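Local coordinates for protein phosphoglycerate oxidoreductase (PDB 4HY3) that probably reduces hydroxypyruvate or glyoxylate with NAD(P)H, as a member of the D-isomer specific 2-hydroxyacid dehydrogenase family, at residues I174-F184 and L195-D206. Residues are numbered along the deposited sequence; the frame is centred on the assembly and turned at random.
Sequences IAGSEIGIVGF and LSGFRARIRVFD
Six backbone hydrogen bonds pair strand 178-182 with strand 201-205 in parallel, running from Arg-201 N to Ser-177 O (2.8 Å) as far as Gly-183 N to Phe-205 O (3.0 Å). One face carries a salt-bridge network at its N-terminal end. A bend at chi2 (-103°) turns the carboxylate of Glu-178 across to the guanidinium of Arg-203, the two planes 45° apart; OE1 lies 3.2 Å from NH1, while NH2 gives OE2 a weak hydrogen bond. Arg-201 makes just a long salt bridge to Glu-178 and has its stronger partner in Glu-220; Arg-257 also pairs with Glu-178. With an alanine here, Arg-203 and Arg-257 would probably be left without their shared carboxylate, Arg-201 losing no more than a long contact. Further along, Val-182 and Phe-205 pack against helix 224-229.

The other face is apolar. Ile-179 CD1 reaches tip to tip toward Leu-195 CD2 (3.8 Å) and also touches Ala-200 CB, whereas Ile-181 CD1 packs on Ile-202 CG2 (3.8 Å). Val-204 CG1 abuts Phe-184 CB (3.6 Å), the two side chains crossing near a right angle. Helix 186-195 connects the strands in sequence, a right-handed beta-alpha-beta crossover consistent with a Rossmann-type NAD-binding domain: backbone bonds set the register, apolar packing seats Leu-195, and ion pairs tie the strand starts.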
# COMPACT_ATOMS: atom_id res chain seq x y z
N ILE A 174 18.21 3.60 2.75
CA ILE A 174 17.47 2.59 3.48
C ILE A 174 16.62 1.73 2.54
O ILE A 174 16.31 0.60 2.86
CB ILE A 174 16.65 3.21 4.63
CG1 ILE A 174 17.59 3.67 5.72
CG2 ILE A 174 15.65 2.23 5.23
CD1 ILE A 174 16.90 4.07 6.99
N ALA A 175 16.27 2.25 1.37
CA ALA A 175 15.40 1.50 0.46
C ALA A 175 16.05 0.18 0.05
O ALA A 175 15.37 -0.84 -0.03
CB ALA A 175 15.00 2.34 -0.74
N GLY A 176 17.36 0.22 -0.19
CA GLY A 176 18.22 -0.99 -0.23
C GLY A 176 17.58 -2.39 -0.11
O GLY A 176 16.98 -2.86 -1.07
N SER A 177 17.67 -3.08 1.02
CA SER A 177 18.24 -2.70 2.29
C SER A 177 17.77 -3.77 3.25
O SER A 177 16.62 -4.24 3.15
CB SER A 177 17.68 -1.38 2.79
OG SER A 177 18.33 -0.96 3.97
N GLU A 178 18.63 -4.15 4.18
CA GLU A 178 18.27 -5.22 5.11
C GLU A 178 17.92 -4.68 6.49
O GLU A 178 18.81 -4.21 7.24
CB GLU A 178 19.41 -6.24 5.21
CG GLU A 178 19.82 -6.90 3.90
CD GLU A 178 19.28 -8.30 3.76
OE1 GLU A 178 18.06 -8.48 3.99
OE2 GLU A 178 20.06 -9.22 3.43
N ILE A 179 16.62 -4.76 6.84
CA ILE A 179 16.16 -4.36 8.19
C ILE A 179 15.78 -5.51 9.09
O ILE A 179 14.98 -6.36 8.71
CB ILE A 179 14.96 -3.40 8.18
CG1 ILE A 179 15.30 -2.11 7.45
CG2 ILE A 179 14.53 -3.10 9.61
CD1 ILE A 179 14.11 -1.44 6.80
N GLY A 180 16.33 -5.48 10.29
CA GLY A 180 15.94 -6.43 11.32
C GLY A 180 15.39 -5.84 12.61
O GLY A 180 15.91 -4.86 13.19
N ILE A 181 14.32 -6.46 13.07
CA ILE A 181 13.66 -6.00 14.28
C ILE A 181 13.75 -7.04 15.41
O ILE A 181 13.26 -8.18 15.26
CB ILE A 181 12.21 -5.60 13.95
CG1 ILE A 181 12.22 -4.64 12.77
CG2 ILE A 181 11.58 -4.92 15.15
CD1 ILE A 181 10.84 -4.30 12.24
N VAL A 182 14.39 -6.66 16.51
CA VAL A 182 14.43 -7.49 17.73
C VAL A 182 13.21 -7.19 18.62
O VAL A 182 13.17 -6.20 19.37
CB VAL A 182 15.75 -7.30 18.52
CG1 VAL A 182 15.71 -8.08 19.83
CG2 VAL A 182 16.95 -7.73 17.70
N GLY A 183 12.22 -8.06 18.54
CA GLY A 183 10.93 -7.82 19.17
C GLY A 183 9.97 -7.28 18.13
O GLY A 183 10.39 -6.92 17.03
N PHE A 184 8.69 -7.24 18.48
CA PHE A 184 7.66 -6.81 17.55
C PHE A 184 6.33 -6.92 18.23
O PHE A 184 5.70 -7.98 18.17
CB PHE A 184 7.61 -7.74 16.33
CG PHE A 184 6.75 -7.24 15.20
CD1 PHE A 184 7.32 -6.51 14.15
CD2 PHE A 184 5.40 -7.52 15.17
CE1 PHE A 184 6.56 -6.07 13.08
CE2 PHE A 184 4.62 -7.07 14.10
CZ PHE A 184 5.21 -6.34 13.05
N LEU A 195 8.14 2.16 7.62
CA LEU A 195 9.08 1.60 6.67
C LEU A 195 8.44 1.15 5.36
O LEU A 195 9.13 0.89 4.39
CB LEU A 195 9.91 0.48 7.32
CG LEU A 195 10.82 0.86 8.50
CD1 LEU A 195 11.18 -0.32 9.38
CD2 LEU A 195 12.08 1.55 8.02
N SER A 196 7.12 1.09 5.31
CA SER A 196 6.44 0.53 4.14
C SER A 196 6.70 1.28 2.86
O SER A 196 6.30 0.82 1.80
CB SER A 196 4.93 0.48 4.36
OG SER A 196 4.41 1.78 4.48
N GLY A 197 7.33 2.43 2.97
CA GLY A 197 7.63 3.23 1.80
C GLY A 197 9.05 3.01 1.32
O GLY A 197 9.51 3.70 0.42
N PHE A 198 9.74 2.04 1.91
CA PHE A 198 11.13 1.81 1.57
C PHE A 198 11.40 0.52 0.85
O PHE A 198 12.54 0.24 0.51
CB PHE A 198 11.97 1.89 2.82
CG PHE A 198 12.10 3.27 3.35
CD1 PHE A 198 13.26 3.99 3.16
CD2 PHE A 198 11.04 3.87 4.02
CE1 PHE A 198 13.39 5.28 3.66
CE2 PHE A 198 11.16 5.17 4.52
CZ PHE A 198 12.33 5.87 4.34
N ARG A 199 10.36 -0.27 0.60
CA ARG A 199 10.50 -1.52 -0.15
C ARG A 199 11.82 -2.25 0.17
O ARG A 199 12.47 -2.78 -0.73
CB ARG A 199 10.36 -1.26 -1.66
CG ARG A 199 8.94 -0.93 -2.12
CD ARG A 199 8.67 0.57 -2.13
NE ARG A 199 7.37 0.95 -2.69
CZ ARG A 199 6.34 1.45 -1.99
NH1 ARG A 199 6.43 1.62 -0.68
NH2 ARG A 199 5.20 1.77 -2.59
N ALA A 200 12.18 -2.26 1.45
CA ALA A 200 13.34 -2.94 2.02
C ALA A 200 13.01 -4.39 2.47
O ALA A 200 11.86 -4.83 2.35
CB ALA A 200 13.83 -2.15 3.22
N ARG A 201 14.01 -5.12 2.96
CA ARG A 201 13.78 -6.47 3.50
C ARG A 201 13.76 -6.54 5.06
O ARG A 201 14.74 -6.19 5.77
CB ARG A 201 14.79 -7.45 2.91
CG ARG A 201 14.72 -8.87 3.46
CD ARG A 201 15.00 -9.81 2.33
NE ARG A 201 15.52 -11.10 2.77
CZ ARG A 201 15.06 -12.28 2.36
NH1 ARG A 201 14.05 -12.35 1.49
NH2 ARG A 201 15.61 -13.39 2.82
N ILE A 202 12.62 -7.01 5.58
CA ILE A 202 12.38 -6.88 7.01
C ILE A 202 12.26 -8.21 7.77
O ILE A 202 11.22 -8.91 7.68
CB ILE A 202 11.18 -5.95 7.31
CG1 ILE A 202 11.43 -4.58 6.67
CG2 ILE A 202 10.98 -5.81 8.81
CD1 ILE A 202 10.20 -3.70 6.58
N ARG A 203 13.33 -8.52 8.52
CA ARG A 203 13.44 -9.73 9.34
C ARG A 203 13.08 -9.42 10.76
O ARG A 203 13.61 -8.48 11.35
CB ARG A 203 14.88 -10.27 9.34
CG ARG A 203 15.23 -11.10 8.12
CD ARG A 203 16.58 -11.75 8.29
NE ARG A 203 17.21 -12.06 7.01
CZ ARG A 203 18.00 -11.22 6.35
NH1 ARG A 203 18.23 -10.00 6.85
NH2 ARG A 203 18.55 -11.59 5.20
N VAL A 204 12.20 -10.23 11.32
CA VAL A 204 11.67 -9.98 12.65
C VAL A 204 11.87 -11.20 13.53
O VAL A 204 11.54 -12.32 13.15
CB VAL A 204 10.16 -9.61 12.60
CG1 VAL A 204 9.52 -9.64 14.00
CG2 VAL A 204 9.96 -8.24 11.98
N PHE A 205 12.38 -10.98 14.73
CA PHE A 205 12.44 -12.03 15.70
C PHE A 205 11.40 -11.80 16.80
O PHE A 205 11.36 -10.74 17.41
CB PHE A 205 13.86 -12.18 16.26
CG PHE A 205 13.92 -13.02 17.49
CD1 PHE A 205 13.80 -14.40 17.41
CD2 PHE A 205 14.07 -12.42 18.74
CE1 PHE A 205 13.84 -15.18 18.56
CE2 PHE A 205 14.11 -13.19 19.90
CZ PHE A 205 14.00 -14.57 19.81
N ASP A 206 10.58 -12.82 17.04
CA ASP A 206 9.54 -12.74 18.07
C ASP A 206 9.11 -14.15 18.54
O ASP A 206 8.67 -14.98 17.75
CB ASP A 206 8.35 -11.93 17.56
CG ASP A 206 7.40 -11.50 18.67
OD1 ASP A 206 7.81 -10.75 19.58
OD2 ASP A 206 6.21 -11.87 18.60